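PDB 2OPT: ActII protein from Streptomyces coelicolor, which binds actinorhodin and its biosynthetic precursor (S)-DNPA and probably acts as a DNA-binding transcriptional repressor of the TetR family. Local coordinates for residues Arg10-Ala15 with Asp55-Ile60; Glu22-Leu27 with Gly48-Leu53; Asp59-Glu64 with Leu91-Leu96; Val65-Pro70 with Lys80-Ser85; Ser139-Ala144 with Arg199-Gly204. One frame throughout, in Å; residues are numbered along the deposited sequence.

Interaction 1 (Arg10-Ala15 with Asp55-Ile60)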
# COMPACT_ATOMS: atom_id res chain seq x y z
N ARG A 10 -15.83 22.24 15.40
CA ARG A 10 -16.36 21.53 16.60
C ARG A 10 -16.93 20.23 16.07
O ARG A 10 -16.86 19.17 16.69
CB ARG A 10 -17.48 22.36 17.26
CG ARG A 10 -18.39 21.58 18.22
CD ARG A 10 -17.60 20.92 19.35
NE ARG A 10 -16.89 21.92 20.15
CZ ARG A 10 -15.77 21.67 20.84
NH1 ARG A 10 -15.20 22.64 21.58
NH2 ARG A 10 -15.23 20.46 20.79
N ILE A 11 -17.53 20.32 14.93
CA ILE A 11 -18.09 19.13 14.32
C ILE A 11 -17.01 18.07 14.02
O ILE A 11 -17.20 16.88 14.27
CB ILE A 11 -18.79 19.49 12.97
CG1 ILE A 11 -20.06 20.39 13.18
CG2 ILE A 11 -19.18 18.16 12.16
CD1 ILE A 11 -20.63 21.00 11.75
N VAL A 12 -15.93 18.49 13.38
CA VAL A 12 -14.85 17.56 13.01
C VAL A 12 -14.15 16.97 14.20
O VAL A 12 -13.79 15.80 14.20
CB VAL A 12 -13.89 18.25 11.95
CG1 VAL A 12 -12.75 17.32 11.55
CG2 VAL A 12 -14.71 18.52 10.72
N VAL A 13 -13.93 17.78 15.23
CA VAL A 13 -13.28 17.31 16.38
C VAL A 13 -14.14 16.20 17.03
O VAL A 13 -13.61 15.21 17.45
CB VAL A 13 -13.10 18.48 17.40
CG1 VAL A 13 -12.77 17.96 18.87
CG2 VAL A 13 -12.02 19.44 16.93
N THR A 14 -15.46 16.43 17.13
CA THR A 14 -16.40 15.46 17.68
C THR A 14 -16.36 14.19 16.87
O THR A 14 -16.31 13.12 17.42
CB THR A 14 -17.83 16.09 17.64
OG1 THR A 14 -17.82 17.26 18.48
CG2 THR A 14 -18.90 15.11 18.16
N ALA A 15 -16.38 14.32 15.54
CA ALA A 15 -16.27 13.16 14.67
C ALA A 15 -15.00 12.33 14.87
O ALA A 15 -15.04 11.08 14.96
CB ALA A 15 -16.39 13.62 13.19
N ASP A 55 -13.24 13.46 4.59
CA ASP A 55 -12.16 14.26 3.97
C ASP A 55 -11.70 15.25 5.03
O ASP A 55 -10.50 15.57 5.14
CB ASP A 55 -12.70 15.09 2.78
CG ASP A 55 -12.98 14.24 1.51
OD1 ASP A 55 -12.38 13.18 1.35
OD2 ASP A 55 -13.73 14.72 0.61
N LEU A 56 -12.64 15.77 5.82
CA LEU A 56 -12.29 16.80 6.81
C LEU A 56 -11.56 16.24 8.03
O LEU A 56 -10.70 16.93 8.62
CB LEU A 56 -13.56 17.55 7.24
CG LEU A 56 -14.27 18.46 6.22
CD1 LEU A 56 -15.56 18.98 6.84
CD2 LEU A 56 -13.42 19.60 5.79
N VAL A 57 -11.98 15.05 8.45
CA VAL A 57 -11.38 14.33 9.58
C VAL A 57 -9.94 14.00 9.14
O VAL A 57 -9.00 14.20 9.87
CB VAL A 57 -12.19 13.08 9.90
CG1 VAL A 57 -11.46 12.19 10.87
CG2 VAL A 57 -13.57 13.43 10.50
N PHE A 58 -9.78 13.56 7.89
CA PHE A 58 -8.45 13.28 7.40
C PHE A 58 -7.55 14.51 7.48
O PHE A 58 -6.42 14.42 7.96
CB PHE A 58 -8.51 12.71 5.97
CG PHE A 58 -7.15 12.34 5.37
CD1 PHE A 58 -6.15 11.78 6.16
CD2 PHE A 58 -6.92 12.51 4.01
CE1 PHE A 58 -4.91 11.44 5.61
CE2 PHE A 58 -5.70 12.16 3.45
CZ PHE A 58 -4.70 11.61 4.24
N ASP A 59 -8.03 15.68 7.03
CA ASP A 59 -7.16 16.84 7.06
C ASP A 59 -6.85 17.32 8.46
O ASP A 59 -5.74 17.80 8.75
CB ASP A 59 -7.74 17.99 6.26
CG ASP A 59 -6.68 19.00 5.91
OD1 ASP A 59 -5.79 18.65 5.10
OD2 ASP A 59 -6.64 20.07 6.58
N ILE A 60 -7.80 17.17 9.38
CA ILE A 60 -7.55 17.76 10.70
C ILE A 60 -6.41 17.12 11.51
O ILE A 60 -5.72 17.79 12.28
CB ILE A 60 -8.86 17.82 11.49
CG1 ILE A 60 -8.81 19.04 12.41
CG2 ILE A 60 -9.13 16.48 12.28
CD1 ILE A 60 -10.15 19.39 12.96
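V12 sets its isopropyl group between L56 and I60 of the facing helix, and the two branches do different work. CG1, placed anti to the backbone N (chi1 179°), points across the interface: it lies 3.6 Å from the carbonyl O of L56 and equally close, 3.6 Å, to CD1 of I60. CG2 turns to the flank of L56, 3.8 Å from its CB, and the two side chains cross at about a right angle. I60 instead slides past V12 in the opposite direction, with its CB, CG2 and CD1 all close to CG1 of the valine. One turn further on, the CB of A15 meets CG2 of V57 at 3.9 Å, and that same methyl also lies 4.1 Å from V12 CG1. The helices themselves, 8-22 and 50-61, cross almost perpendicularly, with a signed angle of -85° and segment axes 9.5 Å apart. They hold the positions of the first and fourth helices of TetR-family repressors, the first supporting the helix-turn-helix, predicted here at residues 28-47, the fourth leading to the C-terminal ligand-binding domain. Other residues of the two segments extend the apolar packing: I11 reaches L43 and V47 of helix 40-47, A15 also touches L32, and V57 touches L16 and L19. V13, facing away from the partner helix, adds a marginal contact from its CG2 to I60 CD1 at 4.4 Å. Beyond the interface, the D55 carboxylate forms a salt bridge with R103, and both carboxylate oxygens of D59 accept hydrogen bonds from the backbone nitrogens of N109 and G110.

Interaction 2 (Glu22-Leu27 with Gly48-Leu53)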
# COMPACT_ATOMS: atom_id res chain seq x y z
N GLU A 22 -14.38 4.45 18.70
CA GLU A 22 -15.33 3.46 18.25
C GLU A 22 -15.14 2.98 16.80
O GLU A 22 -15.77 2.00 16.35
CB GLU A 22 -16.76 3.97 18.48
CG GLU A 22 -17.11 4.18 19.96
CD GLU A 22 -18.49 4.76 20.11
OE1 GLU A 22 -19.38 4.38 19.33
OE2 GLU A 22 -18.69 5.63 20.99
N GLY A 23 -14.25 3.62 16.08
CA GLY A 23 -13.90 3.12 14.77
C GLY A 23 -14.80 3.72 13.71
O GLY A 23 -15.81 4.33 14.01
N LEU A 24 -14.38 3.55 12.47
CA LEU A 24 -15.02 4.15 11.34
C LEU A 24 -16.48 3.74 11.13
O LEU A 24 -17.27 4.51 10.55
CB LEU A 24 -14.20 3.79 10.08
CG LEU A 24 -14.54 4.42 8.73
CD1 LEU A 24 -14.55 5.94 8.72
CD2 LEU A 24 -13.58 3.92 7.71
N ASP A 25 -16.87 2.53 11.52
CA ASP A 25 -18.24 2.13 11.16
C ASP A 25 -19.27 2.81 12.07
O ASP A 25 -20.38 3.12 11.64
CB ASP A 25 -18.40 0.61 11.10
CG ASP A 25 -17.64 -0.03 9.93
OD1 ASP A 25 -17.32 0.62 8.92
OD2 ASP A 25 -17.33 -1.23 10.03
N ALA A 26 -18.85 3.10 13.30
CA ALA A 26 -19.63 3.82 14.30
C ALA A 26 -19.87 5.27 13.93
O ALA A 26 -20.76 5.92 14.49
CB ALA A 26 -18.93 3.76 15.64
N LEU A 27 -19.07 5.79 12.98
CA LEU A 27 -19.17 7.20 12.60
C LEU A 27 -20.13 7.37 11.44
O LEU A 27 -19.71 7.34 10.28
CB LEU A 27 -17.79 7.79 12.28
CG LEU A 27 -17.76 9.27 11.86
CD1 LEU A 27 -18.35 10.15 12.92
CD2 LEU A 27 -16.32 9.70 11.54
N GLY A 48 -21.40 18.66 4.84
CA GLY A 48 -21.80 17.84 3.68
C GLY A 48 -22.15 16.42 4.09
O GLY A 48 -22.54 16.19 5.23
N ASN A 49 -22.01 15.47 3.16
CA ASN A 49 -22.29 14.05 3.39
C ASN A 49 -21.17 13.33 4.12
O ASN A 49 -20.19 13.96 4.56
CB ASN A 49 -22.62 13.35 2.06
CG ASN A 49 -21.46 13.35 1.11
OD1 ASN A 49 -20.31 13.22 1.51
ND2 ASN A 49 -21.75 13.49 -0.16
N ARG A 50 -21.31 12.02 4.32
CA ARG A 50 -20.34 11.30 5.16
C ARG A 50 -18.98 11.32 4.49
O ARG A 50 -17.96 11.49 5.13
CB ARG A 50 -20.77 9.85 5.39
CG ARG A 50 -19.93 9.16 6.43
CD ARG A 50 -20.47 7.78 6.67
NE ARG A 50 -19.67 7.06 7.67
CZ ARG A 50 -18.78 6.13 7.35
NH1 ARG A 50 -18.55 5.80 6.07
NH2 ARG A 50 -18.14 5.54 8.31
N ASP A 51 -18.95 11.19 3.17
CA ASP A 51 -17.67 11.23 2.48
C ASP A 51 -16.93 12.55 2.63
O ASP A 51 -15.72 12.57 2.74
CB ASP A 51 -17.88 10.87 1.02
CG ASP A 51 -18.23 9.39 0.86
OD1 ASP A 51 -17.84 8.58 1.77
OD2 ASP A 51 -18.84 9.01 -0.18
N GLU A 52 -17.64 13.65 2.62
CA GLU A 52 -17.00 14.96 2.75
C GLU A 52 -16.52 15.13 4.17
O GLU A 52 -15.50 15.74 4.42
CB GLU A 52 -18.04 16.01 2.43
CG GLU A 52 -18.37 15.86 0.89
CD GLU A 52 -19.64 16.56 0.39
OE1 GLU A 52 -20.61 16.74 1.15
OE2 GLU A 52 -19.69 16.89 -0.84
N LEU A 53 -17.30 14.61 5.09
CA LEU A 53 -16.93 14.67 6.52
C LEU A 53 -15.59 13.98 6.74
O LEU A 53 -14.70 14.49 7.41
CB LEU A 53 -18.04 14.01 7.32
CG LEU A 53 -17.87 13.97 8.86
CD1 LEU A 53 -17.01 12.81 9.15
CD2 LEU A 53 -17.32 15.29 9.46
O HOH W 1 -17.32 2.36 7.25
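R50 sends its guanidinium not to a carboxylate but to a backbone carbonyl, that of L27, in the turn opposite. NE donates to L27 O over a short 2.6 Å, with the N-H nearly straight at the acceptor (164°) and the oxygen practically in the guanidinium plane. NH2 of the same group makes a weak second bond to L27 O at 3.1 Å, while L24 O also lies at the edge of the group, 2.6 Å from NH2. The chain gets there fully stretched: CG is anti to the backbone N, and the run from CG to NE is extended. Beside these bonds, L27 and L53 reach toward each other tip to tip, CD2 of the first 4.0 Å from CD1 of the second, and CD1 of L24 packs against R50 NH2 at 3.6 Å. The contact thus ties the turn between helices 8-22 and 29-36, just ahead of the predicted helix-turn-helix, to the first turn of helix 50-61, within the small N-terminal domain of the TetR fold. That helix starts with a capping box: N49 OD1 accepts from E52 N, and E52 OE1 accepts in return from N49 N at 2.8 Å. D25 brings a negative charge near the guanidinium without touching it, its OD1 5.0 Å from R50 NH2, and the opposite charges would probably attract weakly. Behind the turn, L27 is packed on A15, I18 and L19 of helix 8-22, and L24 lies against R98 and I99 of helix 96-100.

Interaction 3 (Asp59-Glu64 with Leu91-Leu96)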
# COMPACT_ATOMS: atom_id res chain seq x y z
N ASP A 59 -8.03 15.68 7.03
CA ASP A 59 -7.16 16.84 7.06
C ASP A 59 -6.85 17.32 8.46
O ASP A 59 -5.74 17.80 8.75
CB ASP A 59 -7.74 17.99 6.26
CG ASP A 59 -6.68 19.00 5.91
OD1 ASP A 59 -5.79 18.65 5.10
OD2 ASP A 59 -6.64 20.07 6.58
N ILE A 60 -7.80 17.17 9.38
CA ILE A 60 -7.55 17.76 10.70
C ILE A 60 -6.41 17.12 11.51
O ILE A 60 -5.72 17.79 12.28
CB ILE A 60 -8.86 17.82 11.49
CG1 ILE A 60 -8.81 19.04 12.41
CG2 ILE A 60 -9.13 16.48 12.28
CD1 ILE A 60 -10.15 19.39 12.96
N VAL A 61 -6.25 15.80 11.38
CA VAL A 61 -5.22 15.07 12.12
C VAL A 61 -3.80 15.33 11.51
O VAL A 61 -2.80 15.11 12.16
CB VAL A 61 -5.52 13.54 12.06
CG1 VAL A 61 -6.74 13.25 12.84
CG2 VAL A 61 -5.74 13.05 10.58
N LEU A 62 -3.74 15.75 10.25
CA LEU A 62 -2.47 16.03 9.57
C LEU A 62 -1.72 17.19 10.17
O LEU A 62 -0.53 17.35 9.91
CB LEU A 62 -2.72 16.33 8.10
CG LEU A 62 -3.17 15.12 7.28
CD1 LEU A 62 -3.31 15.48 5.76
CD2 LEU A 62 -2.13 14.02 7.43
N THR A 63 -2.41 17.99 10.98
CA THR A 63 -1.77 18.96 11.80
C THR A 63 -0.71 18.30 12.64
O THR A 63 0.26 18.94 13.01
CB THR A 63 -2.77 19.72 12.73
OG1 THR A 63 -2.16 20.95 13.10
CG2 THR A 63 -3.07 18.95 14.02
N GLU A 64 -0.90 17.00 12.97
CA GLU A 64 0.03 16.24 13.86
C GLU A 64 1.36 15.86 13.24
O GLU A 64 2.29 15.44 13.92
CB GLU A 64 -0.67 14.95 14.33
CG GLU A 64 -1.99 15.18 15.08
CD GLU A 64 -2.57 13.90 15.72
OE1 GLU A 64 -1.88 12.86 15.83
OE2 GLU A 64 -3.73 13.97 16.13
N LEU A 91 -0.98 5.73 14.17
CA LEU A 91 -1.01 4.89 15.38
C LEU A 91 -1.86 5.50 16.48
O LEU A 91 -2.38 4.77 17.36
CB LEU A 91 0.41 4.57 15.89
CG LEU A 91 1.25 3.66 14.97
CD1 LEU A 91 2.57 3.26 15.59
CD2 LEU A 91 0.50 2.44 14.53
N ALA A 92 -2.02 6.81 16.44
CA ALA A 92 -2.82 7.54 17.41
C ALA A 92 -4.32 7.44 17.08
O ALA A 92 -5.16 7.59 17.96
CB ALA A 92 -2.38 8.99 17.43
N HIS A 93 -4.65 7.18 15.81
CA HIS A 93 -6.02 7.35 15.31
C HIS A 93 -6.55 6.12 14.62
O HIS A 93 -6.25 5.84 13.43
CB HIS A 93 -6.17 8.60 14.40
CG HIS A 93 -5.82 9.89 15.10
ND1 HIS A 93 -6.62 10.44 16.07
CD2 HIS A 93 -4.72 10.69 15.02
CE1 HIS A 93 -6.06 11.54 16.54
NE2 HIS A 93 -4.91 11.70 15.93
N ARG A 94 -7.41 5.43 15.38
CA ARG A 94 -8.10 4.23 14.95
C ARG A 94 -8.71 4.42 13.58
O ARG A 94 -9.51 5.36 13.40
CB ARG A 94 -9.24 3.95 15.94
CG ARG A 94 -10.14 2.76 15.58
CD ARG A 94 -10.77 2.12 16.80
NE ARG A 94 -11.71 1.07 16.42
CZ ARG A 94 -12.51 0.42 17.25
NH1 ARG A 94 -12.52 0.66 18.58
NH2 ARG A 94 -13.32 -0.50 16.75
N ASP A 95 -8.35 3.56 12.63
CA ASP A 95 -9.11 3.42 11.39
C ASP A 95 -8.75 4.51 10.39
O ASP A 95 -9.39 4.66 9.35
CB ASP A 95 -10.61 3.45 11.69
CG ASP A 95 -11.21 2.07 11.84
OD1 ASP A 95 -10.49 1.08 11.56
OD2 ASP A 95 -12.38 1.96 12.24
N LEU A 96 -7.71 5.28 10.72
CA LEU A 96 -7.43 6.52 9.99
C LEU A 96 -6.75 6.23 8.66
O LEU A 96 -7.00 6.90 7.66
CB LEU A 96 -6.55 7.44 10.84
CG LEU A 96 -6.19 8.79 10.22
CD1 LEU A 96 -7.44 9.63 9.98
CD2 LEU A 96 -5.20 9.54 11.10
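E64 and H93 are both turned with CG anti to their own carbonyl carbon (chi1 near -60° in both), and the extended glutamate chain then carries its carboxylate to the imidazole, so that the two side chains meet tip to tip. H93 NE2 donates to E64 OE2 at 2.6 Å. The acceptor lies near the ring plane and is met on the syn side of the carboxylate, although the donor sits 30° out of the carboxylate plane and the two flat groups are twisted 52° apart. V61 takes a face of the same ring: its CG1 stands 3.9 Å from the ring centroid, almost straight above it, in a CH-pi contact. The other methyl, CG2, turns to L96 and touches its CD2 at 3.6 Å. H93 is therefore held by its edge and by one face at once. The other ring nitrogen, ND1, is hydrogen-bonded to D20 OD1, and an imidazole between two carboxylates is consistent with a protonated, positively charged ring. H93 also begins the type II turn that ends at L96. The contact fastens the last part of helix 50-61 and the residues after it to the turn between helices 75-92 and 96-100; L16 of helix 8-22 touches both V61 and H93, and M89 of helix 75-92 packs on V61, E64 and L96.

Interaction 4 (Val65-Pro70 with Lys80-Ser85)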
# COMPACT_ATOMS: atom_id res chain seq x y z
N VAL A 65 1.44 15.95 11.92
CA VAL A 65 2.62 15.51 11.21
C VAL A 65 3.59 16.68 11.09
O VAL A 65 3.29 17.70 10.45
CB VAL A 65 2.28 15.04 9.78
CG1 VAL A 65 3.59 14.68 9.05
CG2 VAL A 65 1.30 13.88 9.83
N GLU A 66 4.77 16.54 11.66
CA GLU A 66 5.66 17.66 11.63
C GLU A 66 6.77 17.36 10.58
O GLU A 66 7.50 16.38 10.68
CB GLU A 66 6.12 18.00 13.06
CG GLU A 66 5.85 19.50 13.49
CD GLU A 66 4.42 19.81 13.96
OE1 GLU A 66 3.64 20.47 13.23
OE2 GLU A 66 4.06 19.41 15.08
N VAL A 67 6.82 18.21 9.56
CA VAL A 67 7.80 18.15 8.51
C VAL A 67 8.81 19.24 8.84
O VAL A 67 8.44 20.41 8.96
CB VAL A 67 7.18 18.40 7.11
CG1 VAL A 67 8.22 18.17 6.06
CG2 VAL A 67 5.98 17.47 6.90
N PRO A 68 10.07 18.86 9.08
CA PRO A 68 11.01 19.89 9.53
C PRO A 68 11.45 20.82 8.43
O PRO A 68 11.37 20.50 7.22
CB PRO A 68 12.19 19.06 10.03
CG PRO A 68 12.13 17.82 9.18
CD PRO A 68 10.69 17.52 9.07
N GLU A 69 11.88 22.01 8.84
CA GLU A 69 12.54 22.93 7.91
C GLU A 69 13.88 22.30 7.53
O GLU A 69 14.55 21.74 8.42
CB GLU A 69 12.75 24.26 8.62
CG GLU A 69 12.84 25.46 7.65
CD GLU A 69 11.56 25.66 6.79
OE1 GLU A 69 10.43 25.44 7.28
OE2 GLU A 69 11.68 26.08 5.62
N PRO A 70 14.27 22.33 6.26
CA PRO A 70 15.53 21.63 5.90
C PRO A 70 16.79 22.09 6.68
O PRO A 70 17.02 23.28 6.82
CB PRO A 70 15.67 21.95 4.40
CG PRO A 70 14.26 22.13 3.96
CD PRO A 70 13.61 22.87 5.05
N LYS A 80 13.47 10.44 7.43
CA LYS A 80 13.04 9.51 8.47
C LYS A 80 12.12 10.12 9.49
O LYS A 80 11.04 9.56 9.77
CB LYS A 80 14.26 8.92 9.19
CG LYS A 80 15.03 8.01 8.25
CD LYS A 80 16.23 7.34 8.94
CE LYS A 80 16.82 6.29 7.99
NZ LYS A 80 17.97 5.68 8.68
N GLU A 81 12.54 11.26 10.06
CA GLU A 81 11.80 11.97 11.12
C GLU A 81 10.37 12.29 10.70
O GLU A 81 9.42 12.10 11.46
CB GLU A 81 12.48 13.31 11.45
CG GLU A 81 11.55 14.30 12.22
CD GLU A 81 12.11 15.74 12.38
OE1 GLU A 81 13.26 16.01 12.00
OE2 GLU A 81 11.36 16.59 12.91
N MET A 82 10.24 12.83 9.49
CA MET A 82 8.95 13.19 8.94
C MET A 82 8.08 11.96 8.70
O MET A 82 6.86 12.01 8.88
CB MET A 82 9.13 13.96 7.63
CG MET A 82 7.95 13.86 6.67
SD MET A 82 8.39 14.36 4.99
CE MET A 82 8.82 12.77 4.27
N CYS A 83 8.70 10.86 8.31
CA CYS A 83 7.99 9.61 8.08
C CYS A 83 7.51 9.00 9.39
O CYS A 83 6.41 8.47 9.48
CB CYS A 83 8.87 8.61 7.32
SG CYS A 83 9.07 8.98 5.57
N ARG A 84 8.36 9.08 10.41
CA ARG A 84 8.02 8.58 11.74
C ARG A 84 6.86 9.37 12.34
O ARG A 84 6.03 8.82 13.06
CB ARG A 84 9.24 8.64 12.66
CG ARG A 84 10.27 7.56 12.40
CD ARG A 84 11.38 7.58 13.45
NE ARG A 84 12.61 6.98 12.97
CZ ARG A 84 13.79 7.60 12.95
NH1 ARG A 84 14.86 6.97 12.49
NH2 ARG A 84 13.89 8.85 13.38
N SER A 85 6.82 10.66 12.03
CA SER A 85 5.71 11.54 12.46
C SER A 85 4.35 11.16 11.86
O SER A 85 3.31 11.14 12.53
CB SER A 85 6.04 13.01 12.11
OG SER A 85 5.21 13.93 12.84
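S85 and E66 anchor the close-packed end of the contact. With OG anti to its backbone N (chi1 -163°), the serine hydroxyl oxygen accepts from the E66 N-H at 2.9 Å, nearly straight at 169°, and the CA of V65 lies 3.4 Å from the same oxygen. Next along, V67 and M82 lie side by side pointing the same way, V67 CG1 4.0 Å from M82 SD, and both touch T117 of helix 108-123. The ring of P68 adds to this packed part, its CD 4.1 Å from M82 CB. Residues 65-68 are extended, and they run back along helix 75-92 against its direction, V65 beside S85 and V67 beside M82; this is the link by which the chain of the TetR fold passes from helix 50-61 into the C-terminal domain. The solvent side is looser. There P68 faces the end of E81 tip to tip, but E81 and E66 each have two conformers, so the details of that meeting are doubtful. E66 itself is exposed. R116 of helix 108-123 hydrogen-bonds V67 O and forms a salt bridge with E69.

Interaction 5 (Ser139-Ala144 with Arg199-Gly204)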
# COMPACT_ATOMS: atom_id res chain seq x y z
N SER A 139 4.87 8.26 1.39
CA SER A 139 3.58 8.33 2.03
C SER A 139 2.80 7.03 1.87
O SER A 139 2.13 6.60 2.80
CB SER A 139 2.80 9.58 1.63
OG SER A 139 2.20 9.43 0.34
N THR A 140 2.88 6.43 0.67
CA THR A 140 2.28 5.14 0.37
C THR A 140 2.81 4.03 1.27
O THR A 140 2.05 3.24 1.79
CB THR A 140 2.47 4.84 -1.14
OG1 THR A 140 1.62 5.74 -1.85
CG2 THR A 140 2.08 3.42 -1.51
N PHE A 141 4.10 4.03 1.53
CA PHE A 141 4.72 3.00 2.30
C PHE A 141 4.31 3.16 3.77
O PHE A 141 3.96 2.20 4.44
CB PHE A 141 6.24 3.18 2.16
CG PHE A 141 7.02 2.58 3.30
CD1 PHE A 141 7.20 1.19 3.38
CD2 PHE A 141 7.56 3.39 4.30
CE1 PHE A 141 7.90 0.61 4.50
CE2 PHE A 141 8.26 2.83 5.37
CZ PHE A 141 8.40 1.43 5.47
N VAL A 142 4.40 4.39 4.28
CA VAL A 142 4.02 4.66 5.67
C VAL A 142 2.54 4.27 5.92
O VAL A 142 2.20 3.63 6.93
CB VAL A 142 4.23 6.12 6.04
CG1 VAL A 142 3.60 6.40 7.37
CG2 VAL A 142 5.70 6.49 6.04
N THR A 143 1.67 4.65 4.99
CA THR A 143 0.25 4.39 5.12
C THR A 143 -0.06 2.89 5.09
O THR A 143 -0.85 2.42 5.92
CB THR A 143 -0.55 5.16 4.04
OG1 THR A 143 -0.20 6.55 4.13
CG2 THR A 143 -2.10 4.99 4.26
N ALA A 144 0.55 2.14 4.15
CA ALA A 144 0.41 0.67 4.08
C ALA A 144 0.87 -0.01 5.35
O ALA A 144 0.19 -0.89 5.89
CB ALA A 144 1.19 0.09 2.87
N ARG A 199 10.67 -2.85 13.30
CA ARG A 199 11.77 -3.33 12.53
C ARG A 199 11.43 -3.20 11.07
O ARG A 199 12.23 -2.65 10.35
CB ARG A 199 12.11 -4.78 12.91
CG ARG A 199 13.38 -5.36 12.24
CD ARG A 199 14.62 -4.47 12.42
NE ARG A 199 15.75 -5.08 11.71
CZ ARG A 199 16.81 -4.43 11.21
NH1 ARG A 199 16.93 -3.11 11.33
NH2 ARG A 199 17.75 -5.13 10.59
N ARG A 200 10.25 -3.67 10.64
CA ARG A 200 9.82 -3.55 9.22
C ARG A 200 9.80 -2.09 8.83
O ARG A 200 10.39 -1.68 7.87
CB ARG A 200 8.38 -4.04 9.02
CG ARG A 200 8.11 -5.51 9.18
CD ARG A 200 6.58 -5.78 9.34
NE ARG A 200 5.82 -5.38 8.16
CZ ARG A 200 5.80 -6.07 7.02
NH1 ARG A 200 6.50 -7.20 6.92
NH2 ARG A 200 5.10 -5.62 5.97
N PHE A 201 9.16 -1.26 9.63
CA PHE A 201 9.15 0.16 9.34
C PHE A 201 10.55 0.77 9.12
O PHE A 201 10.77 1.50 8.17
CB PHE A 201 8.44 0.96 10.42
CG PHE A 201 8.11 2.36 10.00
CD1 PHE A 201 7.10 2.60 9.12
CD2 PHE A 201 8.87 3.42 10.48
CE1 PHE A 201 6.82 3.89 8.70
CE2 PHE A 201 8.60 4.74 10.08
CZ PHE A 201 7.58 4.97 9.22
N GLU A 202 11.50 0.48 10.00
CA GLU A 202 12.80 1.11 9.85
C GLU A 202 13.57 0.56 8.64
O GLU A 202 14.14 1.35 7.87
CB GLU A 202 13.61 1.09 11.15
CG GLU A 202 13.04 1.99 12.29
CD GLU A 202 12.94 3.51 12.01
OE1 GLU A 202 13.84 4.16 11.40
OE2 GLU A 202 11.94 4.08 12.48
N LEU A 203 13.50 -0.76 8.41
CA LEU A 203 14.10 -1.34 7.23
C LEU A 203 13.54 -0.71 5.96
O LEU A 203 14.31 -0.33 5.08
CB LEU A 203 13.84 -2.86 7.15
CG LEU A 203 14.83 -3.77 7.83
CD1 LEU A 203 14.36 -5.25 7.82
CD2 LEU A 203 16.19 -3.62 7.12
N GLY A 204 12.22 -0.63 5.83
CA GLY A 204 11.63 -0.06 4.58
C GLY A 204 12.01 1.41 4.43
O GLY A 204 12.23 1.90 3.34
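F141 points the CZ end of its ring at the backbone of the partner helix: the carbonyl O of G204 sits over one face, and the carbonyl oxygens of F201 and R200 lie at the edge. The nearer of these two, F201 O, is 3.6 Å from F141 CZ. Because G204 has no side chain, F141 CZ can come within 3.7 Å of its CA. The F201 ring is met at its edge by V142 CG2, 3.9 Å from CE1. The two phenyl rings are nearly parallel, 22° between planes, yet slid so far apart (centroids 5.5 Å) that they barely overlap, and they touch mainly through F141 CE2 and F201 CE1 at 3.8 Å. In both, CG is anti to the backbone N. The segments run antiparallel, their axes 172° apart in direction and 10.9 Å from each other. As in other TetR-family dimers, the two helices take part in the subunit interface: Y133 of the second subunit packs on F141, R200 and L203, and R199 forms a salt bridge with E129 of that subunit. Helix 75-92 of the same chain also packs on the pair, C83 and L86 against V142 and R87 against F201.

In the fold
Interactions 1, 2 and 3 all draw on helix 50-61, 1 and 2 within the N-terminal domain and 3 where that domain meets the C-terminal one. Interaction 2 is nested within the loop closed by interaction 1 and touches it through A15, while L24 and D95 join interactions 2 and 3. Interactions 3 and 4 share helix 75-92, and the R84–E202 salt bridge leads on to interaction 5. Interactions 1 and 5 are apolar helix pairs, the former only partly buried, the latter wholly buried beside the dimer interface. Where loops meet helices, polar bonds take over: arginine to carbonyl in 2, histidine to carboxylate in 3, backbone to serine in the more open 4.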